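Local coordinates for putative protease (Parabacteroides distasonis ATCC 8503, PDB 3KD4), which probably acts as an exported hydrolase, a putative protease, although its activity and its natural substrate are unknown, at residues Leu215-Asp219 against Val355-Ser359; Ser230-Gln235 against Val296-Ala301; Tyr271-Ile276 against Leu288-Leu293. All coordinates share one frame; numbering follows the deposited sequence.

Interaction 1 (Leu215-Asp219 against Val355-Ser359); sequences LATLD and VVSLS
L358 lays its isobutyl group across the flank of helix 211-222, between L215 and D219, just where the antiparallel strand 353-357 runs out. A helix packed on an antiparallel sheet in this way is consistent with a transglutaminase-like, papain-type core, and the contact joins those two layers. The side chains of L215 and L358 meet at about a right angle, with their CD2 methyls 3.9 Å apart. The other branch of L215 reaches further along the strand: its CD1 lies 3.6 Å from V356 CG1, again in a nearly perpendicular crossing. L215 can serve both residues because its CG stands beside the backbone N (chi1 -64°), so the fork opens toward the strand and gives each methyl a separate partner.

L358 also has two branches at work. While CD2 faces L215, CD1 turns to the next helical turn, 4.1 Å from L218 CD2 and 4.0 Å from D219 CA. D219 CB and the carboxylate that follows it lie against L358 CB, with the CB atoms 4.0 Å apart. Y311 of strand 305-312 and L322 of a nearby loop close over L215 as well, placing it in the core.

No direct hydrogen bond joins the two segments. D219 OD1 is taken by a salt bridge to K223, just past the end of helix 211-222, which leaves OD2 for a water: that molecule donates to D219 OD2 at 2.8 Å and, over a longer 3.3 Å, to the backbone O of L358.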
ATOM      1  N   LEU A 215      -2.886  18.403  -8.957  1.00 16.52           N
ATOM      2  CA  LEU A 215      -1.439  18.291  -8.700  1.00 16.48           C
ATOM      3  C   LEU A 215      -0.753  19.660  -8.609  1.00 16.79           C
ATOM      4  O   LEU A 215       0.094  19.877  -7.735  1.00 16.47           O
ATOM      5  CB  LEU A 215      -0.785  17.406  -9.779  1.00 15.93           C
ATOM      6  CG  LEU A 215      -1.252  15.938  -9.787  1.00 17.01           C
ATOM      7  CD1 LEU A 215      -0.721  15.149 -11.006  1.00 16.68           C
ATOM      8  CD2 LEU A 215      -0.895  15.230  -8.457  1.00 16.41           C
ATOM      9  N   ALA A 216      -1.165  20.594  -9.457  1.00 16.60           N
ATOM     10  CA  ALA A 216      -0.592  21.976  -9.450  1.00 17.31           C
ATOM     11  C   ALA A 216      -0.989  22.685  -8.171  1.00 18.25           C
ATOM     12  O   ALA A 216      -0.186  23.398  -7.566  1.00 18.83           O
ATOM     13  CB  ALA A 216      -1.042  22.820 -10.707  1.00 16.06           C
ATOM     14  N   THR A 217      -2.225  22.483  -7.741  1.00 18.61           N
ATOM     15  CA  THR A 217      -2.613  23.021  -6.452  1.00 19.99           C
ATOM     16  C   THR A 217      -1.766  22.468  -5.299  1.00 19.04           C
ATOM     17  O   THR A 217      -1.327  23.219  -4.428  1.00 17.34           O
ATOM     18  CB  THR A 217      -4.098  22.814  -6.193  1.00 20.55           C
ATOM     19  OG1 THR A 217      -4.804  23.633  -7.156  1.00 23.50           O
ATOM     20  CG2 THR A 217      -4.445  23.238  -4.747  1.00 20.55           C
ATOM     21  N   LEU A 218      -1.541  21.167  -5.292  1.00 18.53           N
ATOM     22  CA  LEU A 218      -0.692  20.567  -4.271  1.00 18.12           C
ATOM     23  C   LEU A 218       0.707  21.189  -4.292  1.00 18.80           C
ATOM     24  O   LEU A 218       1.256  21.592  -3.259  1.00 17.41           O
ATOM     25  CB  LEU A 218      -0.618  19.053  -4.439  1.00 17.75           C
ATOM     26  CG  LEU A 218       0.258  18.251  -3.459  1.00 17.50           C
ATOM     27  CD1 LEU A 218      -0.197  18.454  -1.981  1.00 17.42           C
ATOM     28  CD2 LEU A 218       0.260  16.759  -3.825  1.00 17.17           C
ATOM     29  N   ASP A 219       1.264  21.300  -5.476  1.00 19.90           N
ATOM     30  CA  ASP A 219       2.580  21.872  -5.628  1.00 21.95           C
ATOM     31  C   ASP A 219       2.653  23.295  -5.078  1.00 22.80           C
ATOM     32  O   ASP A 219       3.600  23.638  -4.381  1.00 21.66           O
ATOM     33  CB  ASP A 219       2.922  21.876  -7.090  1.00 22.86           C
ATOM     34  CG  ASP A 219       4.416  22.004  -7.367  1.00 26.84           C
ATOM     35  OD1 ASP A 219       5.292  21.939  -6.463  1.00 28.30           O
ATOM     36  OD2 ASP A 219       4.687  22.113  -8.563  1.00 33.56           O
ATOM     37  N   VAL A 355       2.518   7.071 -12.902  1.00 16.75           N
ATOM     38  CA  VAL A 355       3.356   7.992 -12.146  1.00 16.17           C
ATOM     39  C   VAL A 355       3.290   9.340 -12.833  1.00 15.55           C
ATOM     40  O   VAL A 355       3.493   9.432 -14.049  1.00 16.46           O
ATOM     41  CB  VAL A 355       4.778   7.456 -12.062  1.00 15.94           C
ATOM     42  CG1 VAL A 355       5.732   8.445 -11.367  1.00 13.96           C
ATOM     43  CG2 VAL A 355       4.745   6.089 -11.380  1.00 15.22           C
ATOM     44  N   VAL A 356       2.948  10.374 -12.074  1.00 15.73           N
ATOM     45  CA  VAL A 356       2.814  11.723 -12.645  1.00 15.50           C
ATOM     46  C   VAL A 356       3.531  12.729 -11.783  1.00 16.48           C
ATOM     47  O   VAL A 356       3.315  12.752 -10.546  1.00 17.58           O
ATOM     48  CB  VAL A 356       1.335  12.121 -12.761  1.00 15.49           C
ATOM     49  CG1 VAL A 356       1.216  13.454 -13.503  1.00 15.12           C
ATOM     50  CG2 VAL A 356       0.515  11.028 -13.439  1.00 14.11           C
ATOM     51  N   SER A 357       4.389  13.565 -12.378  1.00 15.64           N
ATOM     52  CA  SER A 357       5.021  14.647 -11.633  1.00 15.93           C
ATOM     53  C   SER A 357       3.964  15.703 -11.198  1.00 16.32           C
ATOM     54  O   SER A 357       2.900  15.798 -11.797  1.00 16.13           O
ATOM     55  CB  SER A 357       6.082  15.328 -12.492  1.00 16.20           C
ATOM     56  OG  SER A 357       5.481  16.110 -13.499  1.00 16.89           O
ATOM     57  N   LEU A 358       4.251  16.473 -10.160  1.00 16.12           N
ATOM     58  CA  LEU A 358       3.346  17.556  -9.718  1.00 16.97           C
ATOM     59  C   LEU A 358       3.158  18.687 -10.730  1.00 17.34           C
ATOM     60  O   LEU A 358       2.155  19.407 -10.682  1.00 18.10           O
ATOM     61  CB  LEU A 358       3.772  18.145  -8.368  1.00 17.22           C
ATOM     62  CG  LEU A 358       3.775  17.212  -7.142  1.00 16.66           C
ATOM     63  CD1 LEU A 358       3.686  17.983  -5.815  1.00 17.18           C
ATOM     64  CD2 LEU A 358       2.720  16.137  -7.187  1.00 14.81           C
ATOM     65  N   SER A 359       4.074  18.793 -11.680  1.00 18.72           N
ATOM     66  CA  SER A 359       3.907  19.692 -12.806  1.00 18.83           C
ATOM     67  C   SER A 359       3.085  19.012 -13.896  1.00 19.52           C
ATOM     68  O   SER A 359       2.868  19.608 -14.911  1.00 20.17           O
ATOM     69  CB  SER A 359       5.262  20.148 -13.357  1.00 19.12           C
ATOM     70  OG  SER A 359       6.030  19.044 -13.793  1.00 18.52           O
TER
HETATM   71  O   HOH W   1       2.871  22.618 -10.674  1.00 55.07           O

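Interaction 2 (Ser230-Gln235 against Val296-Ala301); sequences SKTFAQ and VMLNAA
M297, a selenomethionine, and K231 leave their helices with like first torsions and part at chi3, bent in M297 and extended in K231. The M297 chain runs straight as far as SE and then bends at chi3 (79°), which swings CE back over the opposite backbone, 3.7 Å from A234 N. Its CE also comes obliquely to the ring of F233, 4.1 Å from CD2. K231 sets its CG beside the backbone N and continues fully extended, so that its methylene chain passes at about a right angle over V296, with K231 CG 3.5 Å from V296 CG1. Its charged NZ goes on to the backbone O of Q226.

Between these longer side chains the helices 228-238 and 287-300 come close, with segment axes 7.9 Å apart and crossing at -53°. Small residues permit this approach. A234 CB sits 3.2 Å from M297 O and is flanked by M297 CB, and A300 CB lies 3.5 Å from K231 CB. The pair belongs to a helical cluster in what is probably a transglutaminase-like domain, where I251 of helix 244-258 packs on both A234 and M297. S230, whose CB meets the M297 CG, sends its hydroxyl to D277 at the start of helix 276-282.

At the end of helix 287-300 the polar part of the contact is a single hydrogen bond. Q235, extended beyond CG, places NE2 3.2 Å from A300 O. The oxygen lies in the plane of the glutamine amide, while the donor is tilted 26° from the plane of the A300 carbonyl.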
ATOM      1  N   SER A 230      16.386  24.919   4.971  1.00 22.31           N
ATOM      2  CA  SER A 230      16.517  23.643   4.308  1.00 21.04           C
ATOM      3  C   SER A 230      17.390  23.792   3.055  1.00 20.77           C
ATOM      4  O   SER A 230      18.270  22.973   2.795  1.00 19.34           O
ATOM      5  CB  SER A 230      15.138  23.072   3.993  1.00 20.75           C
ATOM      6  OG  SER A 230      14.379  22.816   5.195  1.00 20.58           O
ATOM      7  N   LYS A 231      17.154  24.854   2.287  1.00 21.25           N
ATOM      8  CA  LYS A 231      17.962  25.122   1.112  1.00 21.17           C
ATOM      9  C   LYS A 231      19.416  25.443   1.485  1.00 20.90           C
ATOM     10  O   LYS A 231      20.333  24.963   0.858  1.00 20.74           O
ATOM     11  CB  LYS A 231      17.384  26.277   0.313  1.00 21.67           C
ATOM     12  CG  LYS A 231      16.025  25.954  -0.350  1.00 23.88           C
ATOM     13  CD  LYS A 231      15.324  27.230  -0.790  1.00 27.62           C
ATOM     14  CE  LYS A 231      14.003  26.926  -1.477  1.00 30.70           C
ATOM     15  NZ  LYS A 231      13.251  28.179  -1.809  1.00 35.15           N
ATOM     16  N   THR A 232      19.607  26.285   2.486  1.00 21.50           N
ATOM     17  CA  THR A 232      20.954  26.713   2.881  1.00 20.86           C
ATOM     18  C   THR A 232      21.688  25.514   3.407  1.00 20.59           C
ATOM     19  O   THR A 232      22.820  25.269   2.999  1.00 21.19           O
ATOM     20  CB  THR A 232      20.928  27.861   3.899  1.00 21.57           C
ATOM     21  OG1 THR A 232      20.236  28.975   3.324  1.00 21.32           O
ATOM     22  CG2 THR A 232      22.368  28.292   4.298  1.00 20.58           C
ATOM     23  N   PHE A 233      21.029  24.736   4.262  1.00 20.54           N
ATOM     24  CA  PHE A 233      21.627  23.502   4.816  1.00 20.18           C
ATOM     25  C   PHE A 233      22.040  22.514   3.725  1.00 20.56           C
ATOM     26  O   PHE A 233      23.112  21.901   3.815  1.00 20.35           O
ATOM     27  CB  PHE A 233      20.643  22.851   5.777  1.00 19.55           C
ATOM     28  CG  PHE A 233      21.206  21.757   6.656  1.00 19.89           C
ATOM     29  CD1 PHE A 233      22.561  21.660   6.983  1.00 18.95           C
ATOM     30  CD2 PHE A 233      20.341  20.844   7.214  1.00 20.78           C
ATOM     31  CE1 PHE A 233      23.009  20.648   7.827  1.00 20.21           C
ATOM     32  CE2 PHE A 233      20.793  19.829   8.056  1.00 23.47           C
ATOM     33  CZ  PHE A 233      22.135  19.743   8.375  1.00 20.51           C
ATOM     34  N   ALA A 234      21.190  22.361   2.707  1.00 21.12           N
ATOM     35  CA  ALA A 234      21.455  21.454   1.574  1.00 21.64           C
ATOM     36  C   ALA A 234      22.743  21.863   0.869  1.00 21.94           C
ATOM     37  O   ALA A 234      23.587  21.023   0.561  1.00 21.16           O
ATOM     38  CB  ALA A 234      20.252  21.461   0.565  1.00 21.05           C
ATOM     39  N   GLN A 235      22.888  23.167   0.659  1.00 22.29           N
ATOM     40  CA  GLN A 235      24.092  23.713   0.045  1.00 24.04           C
ATOM     41  C   GLN A 235      25.343  23.521   0.913  1.00 22.55           C
ATOM     42  O   GLN A 235      26.352  23.023   0.428  1.00 22.47           O
ATOM     43  CB  GLN A 235      23.894  25.192  -0.295  1.00 24.88           C
ATOM     44  CG  GLN A 235      22.778  25.380  -1.317  1.00 28.99           C
ATOM     45  CD  GLN A 235      22.424  26.828  -1.527  1.00 34.82           C
ATOM     46  OE1 GLN A 235      22.775  27.702  -0.721  1.00 39.30           O
ATOM     47  NE2 GLN A 235      21.719  27.098  -2.614  1.00 38.20           N
ATOM     48  N   VAL A 296      13.132  19.988  -2.051  1.00 17.38           N
ATOM     49  CA  VAL A 296      13.671  21.335  -1.800  1.00 18.28           C
ATOM     50  C   VAL A 296      15.196  21.281  -1.628  1.00 18.02           C
ATOM     51  O   VAL A 296      15.930  22.082  -2.192  1.00 17.33           O
ATOM     52  CB  VAL A 296      13.045  21.958  -0.550  1.00 18.59           C
ATOM     53  CG1 VAL A 296      13.853  23.174  -0.065  1.00 17.83           C
ATOM     54  CG2 VAL A 296      11.557  22.323  -0.825  1.00 19.67           C
HETATM   55  N   MSE A 297      15.667  20.296  -0.884  1.00 18.41           N
HETATM   56  CA  MSE A 297      17.096  20.210  -0.585  1.00 18.53           C
HETATM   57  C   MSE A 297      17.875  19.777  -1.823  1.00 19.16           C
HETATM   58  O   MSE A 297      18.917  20.367  -2.145  1.00 19.41           O
HETATM   59  CB  MSE A 297      17.325  19.266   0.587  1.00 18.03           C
HETATM   60  CG  MSE A 297      16.807  19.828   1.868  1.00 18.64           C
HETATM   61 SE   MSE A 297      17.245  18.753   3.467  0.75 16.20          SE
HETATM   62  CE  MSE A 297      19.092  19.397   3.642  1.00 16.86           C
ATOM     63  N   LEU A 298      17.390  18.753  -2.529  1.00 18.94           N
ATOM     64  CA  LEU A 298      18.043  18.359  -3.797  1.00 19.77           C
ATOM     65  C   LEU A 298      18.159  19.530  -4.773  1.00 19.98           C
ATOM     66  O   LEU A 298      19.245  19.817  -5.276  1.00 19.97           O
ATOM     67  CB  LEU A 298      17.329  17.198  -4.473  1.00 19.93           C
ATOM     68  CG  LEU A 298      17.389  15.871  -3.713  1.00 21.22           C
ATOM     69  CD1 LEU A 298      16.405  14.866  -4.349  1.00 19.56           C
ATOM     70  CD2 LEU A 298      18.812  15.325  -3.687  1.00 20.89           C
ATOM     71  N   ASN A 299      17.052  20.233  -5.018  1.00 20.68           N
ATOM     72  CA  ASN A 299      17.100  21.393  -5.913  1.00 21.65           C
ATOM     73  C   ASN A 299      18.070  22.462  -5.435  1.00 22.13           C
ATOM     74  O   ASN A 299      18.802  23.027  -6.248  1.00 22.83           O
ATOM     75  CB  ASN A 299      15.723  21.981  -6.139  1.00 21.22           C
ATOM     76  CG  ASN A 299      14.922  21.176  -7.153  1.00 22.34           C
ATOM     77  OD1 ASN A 299      15.268  21.138  -8.320  1.00 19.91           O
ATOM     78  ND2 ASN A 299      13.871  20.510  -6.695  1.00 19.09           N
ATOM     79  N   ALA A 300      18.094  22.718  -4.129  1.00 21.97           N
ATOM     80  CA  ALA A 300      18.971  23.754  -3.588  1.00 22.29           C
ATOM     81  C   ALA A 300      20.415  23.349  -3.793  1.00 22.75           C
ATOM     82  O   ALA A 300      21.280  24.212  -3.937  1.00 24.32           O
ATOM     83  CB  ALA A 300      18.660  24.022  -2.098  1.00 21.09           C
ATOM     84  N   ALA A 301      20.670  22.038  -3.816  1.00 23.06           N
ATOM     85  CA  ALA A 301      21.993  21.488  -4.030  1.00 23.00           C
ATOM     86  C   ALA A 301      22.427  21.373  -5.492  1.00 23.96           C
ATOM     87  O   ALA A 301      23.517  20.875  -5.751  1.00 25.13           O
ATOM     88  CB  ALA A 301      22.108  20.120  -3.353  1.00 21.91           C
TER

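Interaction 3 (Tyr271-Ile276 against Leu288-Leu293); sequences YTVRDI and LEIAQL
R274 and E289 share three hydrogen bonds, two of them forming a side-on salt bridge. E289 OE2 accepts twice. Its anti lone pair takes the backbone N of R274, at 2.8 Å with a nearly straight N-H...O angle of 164°, and R274 NE comes to its syn side at 2.9 Å, well out of the carboxylate plane. The R274 chain bends at chi3 (-72°), which turns NE and NH2 back to the carboxylate. The other oxygen, OE1, meets R274 NH2 at 2.8 Å; it lies at the edge of the guanidinium and in its plane, whereas the nitrogen approaches from above the carboxylate plane. The two flat groups are therefore not coplanar but turned 47° apart. Because one residue offers both backbone and side chain, the buried carboxylate is fixed in position and rotation. OE1 is also held by T286 N, and the guanidinium spends further N-H groups on Y284 O and S282 OG. An alanine in place of E289 removes the carboxylate and would probably leave the R274 charge and its backbone N-H without their mate and the guanidinium freer to turn.

Beneath this polar cluster the contact is apolar. The V273 and E289 side chains run alongside one another with opposite headings, V273 CG1 lying 3.6 Å from E289 CG; the same methyl touches L288 CG. I276 spans the next turn: its CD1 lies against Q292 CG at 3.8 Å, and its CG2 packs 3.5 Å from L293 CD1.

D275 takes the N-cap position of helix 276-282, so the loop turns directly into that helix. The loop thus lies along helix 287-300, with L222 of helix 211-222 packed on V273 and Q292, V279 of helix 276-282 on R274 and E289, and S230 of helix 228-238 on I276 and L293.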
ATOM      1  N   TYR A 271      -4.508  18.026   2.999  1.00 19.04           N
ATOM      2  CA  TYR A 271      -3.604  17.981   1.856  1.00 19.39           C
ATOM      3  C   TYR A 271      -2.523  19.085   1.892  1.00 20.55           C
ATOM      4  O   TYR A 271      -2.197  19.684   0.869  1.00 21.91           O
ATOM      5  CB  TYR A 271      -4.393  18.029   0.520  1.00 19.14           C
ATOM      6  CG  TYR A 271      -5.345  16.891   0.395  1.00 19.14           C
ATOM      7  CD1 TYR A 271      -4.923  15.671  -0.109  1.00 19.29           C
ATOM      8  CD2 TYR A 271      -6.647  16.994   0.869  1.00 19.33           C
ATOM      9  CE1 TYR A 271      -5.774  14.604  -0.205  1.00 19.73           C
ATOM     10  CE2 TYR A 271      -7.530  15.918   0.767  1.00 18.31           C
ATOM     11  CZ  TYR A 271      -7.078  14.729   0.258  1.00 21.43           C
ATOM     12  OH  TYR A 271      -7.931  13.675   0.142  1.00 20.12           O
ATOM     13  N   THR A 272      -1.923  19.309   3.059  1.00 20.78           N
ATOM     14  CA  THR A 272      -0.728  20.163   3.004  0.50 20.59           C
ATOM     15  C   THR A 272       0.293  19.700   4.025  1.00 20.19           C
ATOM     16  O   THR A 272       0.255  18.523   4.471  1.00 18.56           O
ATOM     17  CB  THR A 272      -1.055  21.704   3.055  0.50 20.46           C
ATOM     18  OG1 THR A 272       0.146  22.503   2.797  0.50 21.16           O
ATOM     19  CG2 THR A 272      -1.687  22.061   4.384  0.50 19.82           C
ATOM     20  N   VAL A 273       1.288  20.547   4.230  1.00 19.76           N
ATOM     21  CA  VAL A 273       2.505  20.211   4.936  1.00 18.98           C
ATOM     22  C   VAL A 273       2.736  21.262   5.967  1.00 19.22           C
ATOM     23  O   VAL A 273       2.232  22.373   5.828  1.00 18.91           O
ATOM     24  CB  VAL A 273       3.709  20.176   3.965  1.00 19.45           C
ATOM     25  CG1 VAL A 273       3.637  18.913   3.075  1.00 18.17           C
ATOM     26  CG2 VAL A 273       3.860  21.496   3.119  1.00 17.32           C
ATOM     27  N   ARG A 274       3.470  20.920   7.027  1.00 19.25           N
ATOM     28  CA  ARG A 274       3.993  21.946   7.897  1.00 19.83           C
ATOM     29  C   ARG A 274       5.015  22.735   7.113  1.00 19.92           C
ATOM     30  O   ARG A 274       5.526  22.305   6.077  1.00 17.75           O
ATOM     31  CB  ARG A 274       4.654  21.380   9.143  1.00 20.31           C
ATOM     32  CG  ARG A 274       3.658  20.778  10.123  1.00 21.50           C
ATOM     33  CD  ARG A 274       4.407  20.051  11.226  1.00 23.29           C
ATOM     34  NE  ARG A 274       5.000  18.820  10.721  1.00 22.86           N
ATOM     35  CZ  ARG A 274       6.065  18.213  11.225  1.00 22.42           C
ATOM     36  NH1 ARG A 274       6.691  18.663  12.312  1.00 22.57           N
ATOM     37  NH2 ARG A 274       6.503  17.118  10.636  1.00 22.46           N
ATOM     38  N   ASP A 275       5.314  23.913   7.621  1.00 20.80           N
ATOM     39  CA  ASP A 275       6.400  24.680   7.103  1.00 22.19           C
ATOM     40  C   ASP A 275       7.649  23.793   6.980  1.00 21.57           C
ATOM     41  O   ASP A 275       8.017  23.128   7.935  1.00 20.90           O
ATOM     42  CB  ASP A 275       6.651  25.803   8.079  1.00 24.39           C
ATOM     43  CG  ASP A 275       7.821  26.589   7.717  1.00 28.95           C
ATOM     44  OD1 ASP A 275       7.643  27.466   6.862  1.00 40.07           O
ATOM     45  OD2 ASP A 275       8.902  26.310   8.265  1.00 33.57           O
ATOM     46  N   ILE A 276       8.302  23.790   5.817  1.00 20.78           N
ATOM     47  CA  ILE A 276       9.313  22.774   5.542  1.00 21.39           C
ATOM     48  C   ILE A 276      10.551  22.846   6.477  1.00 20.71           C
ATOM     49  O   ILE A 276      11.114  21.811   6.842  1.00 18.69           O
ATOM     50  CB  ILE A 276       9.685  22.764   4.058  1.00 21.83           C
ATOM     51  CG1 ILE A 276       8.545  22.139   3.273  1.00 26.44           C
ATOM     52  CG2 ILE A 276      10.828  21.817   3.754  1.00 24.39           C
ATOM     53  CD1 ILE A 276       8.423  20.605   3.497  1.00 24.60           C
ATOM     54  N   LEU A 288       4.374  13.129   2.591  1.00 17.55           N
ATOM     55  CA  LEU A 288       4.275  14.311   1.765  1.00 17.35           C
ATOM     56  C   LEU A 288       5.323  15.351   2.198  1.00 17.23           C
ATOM     57  O   LEU A 288       5.984  15.954   1.365  1.00 16.16           O
ATOM     58  CB  LEU A 288       2.869  14.894   1.844  1.00 17.20           C
ATOM     59  CG  LEU A 288       2.575  16.147   1.018  1.00 17.83           C
ATOM     60  CD1 LEU A 288       2.745  15.858  -0.481  1.00 15.65           C
ATOM     61  CD2 LEU A 288       1.136  16.693   1.335  1.00 15.66           C
ATOM     62  N   GLU A 289       5.444  15.556   3.499  1.00 17.68           N
ATOM     63  CA  GLU A 289       6.456  16.467   4.056  1.00 17.60           C
ATOM     64  C   GLU A 289       7.869  16.018   3.710  1.00 17.70           C
ATOM     65  O   GLU A 289       8.713  16.829   3.335  1.00 17.95           O
ATOM     66  CB  GLU A 289       6.298  16.573   5.573  1.00 17.94           C
ATOM     67  CG  GLU A 289       5.153  17.477   5.996  1.00 18.83           C
ATOM     68  CD  GLU A 289       4.838  17.427   7.502  1.00 22.74           C
ATOM     69  OE1 GLU A 289       5.288  16.471   8.178  1.00 21.47           O
ATOM     70  OE2 GLU A 289       4.165  18.360   8.015  1.00 21.92           O
ATOM     71  N   ILE A 290       8.138  14.727   3.854  1.00 17.81           N
ATOM     72  CA  ILE A 290       9.465  14.209   3.560  1.00 18.17           C
ATOM     73  C   ILE A 290       9.801  14.327   2.075  1.00 17.76           C
ATOM     74  O   ILE A 290      10.903  14.765   1.698  1.00 17.64           O
ATOM     75  CB  ILE A 290       9.629  12.749   4.102  1.00 19.34           C
ATOM     76  CG1 ILE A 290       9.578  12.758   5.639  1.00 19.64           C
ATOM     77  CG2 ILE A 290      10.952  12.108   3.616  1.00 18.52           C
ATOM     78  CD1 ILE A 290       9.406  11.341   6.280  1.00 24.37           C
ATOM     79  N   ALA A 291       8.841  14.002   1.230  1.00 17.69           N
ATOM     80  CA  ALA A 291       9.029  14.146  -0.202  1.00 17.54           C
ATOM     81  C   ALA A 291       9.388  15.588  -0.578  1.00 16.56           C
ATOM     82  O   ALA A 291      10.264  15.801  -1.398  1.00 15.62           O
ATOM     83  CB  ALA A 291       7.763  13.712  -0.948  1.00 18.37           C
ATOM     84  N   GLN A 292       8.703  16.567   0.002  1.00 17.11           N
ATOM     85  CA  GLN A 292       8.949  17.983  -0.335  1.00 16.59           C
ATOM     86  C   GLN A 292      10.251  18.465   0.243  1.00 16.79           C
ATOM     87  O   GLN A 292      10.964  19.220  -0.405  1.00 17.46           O
ATOM     88  CB  GLN A 292       7.800  18.894   0.115  1.00 17.01           C
ATOM     89  CG  GLN A 292       7.975  20.378  -0.241  1.00 17.82           C
ATOM     90  CD  GLN A 292       8.077  20.678  -1.727  1.00 19.10           C
ATOM     91  OE1 GLN A 292       7.940  19.794  -2.561  1.00 20.10           O
ATOM     92  NE2 GLN A 292       8.300  21.954  -2.058  1.00 18.01           N
ATOM     93  N   LEU A 293      10.583  18.016   1.454  1.00 16.89           N
ATOM     94  CA  LEU A 293      11.868  18.377   2.064  1.00 16.35           C
ATOM     95  C   LEU A 293      13.063  17.912   1.193  1.00 16.13           C
ATOM     96  O   LEU A 293      14.007  18.669   0.891  1.00 15.85           O
ATOM     97  CB  LEU A 293      11.964  17.775   3.471  1.00 16.70           C
ATOM     98  CG  LEU A 293      13.293  18.057   4.177  1.00 16.61           C
ATOM     99  CD1 LEU A 293      13.532  19.589   4.232  1.00 14.47           C
ATOM    100  CD2 LEU A 293      13.375  17.410   5.596  1.00 16.30           C
TER

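In the fold
Interaction 3 lies between the other two, its centre about 13 Å from that of interaction 1 and 15 Å from that of interaction 2; the centres of interactions 1 and 2 are about 20 Å apart, and their nearest atoms about 8 Å. L218 joins 1 to 3, its CD1 lying 3.7 Å from Y271 O and also touching L288. S230 joins 2 to 3, its OG 3.5 Å from L293 CD1, and helix 287-300 serves both. No active site is established here. A phosphate about 5 Å from the A216 side chain and a glycerol hydrogen-bonded to Y271 OH, both probably from the crystallisation liquor, lie beside interactions 1 and 3 respectively.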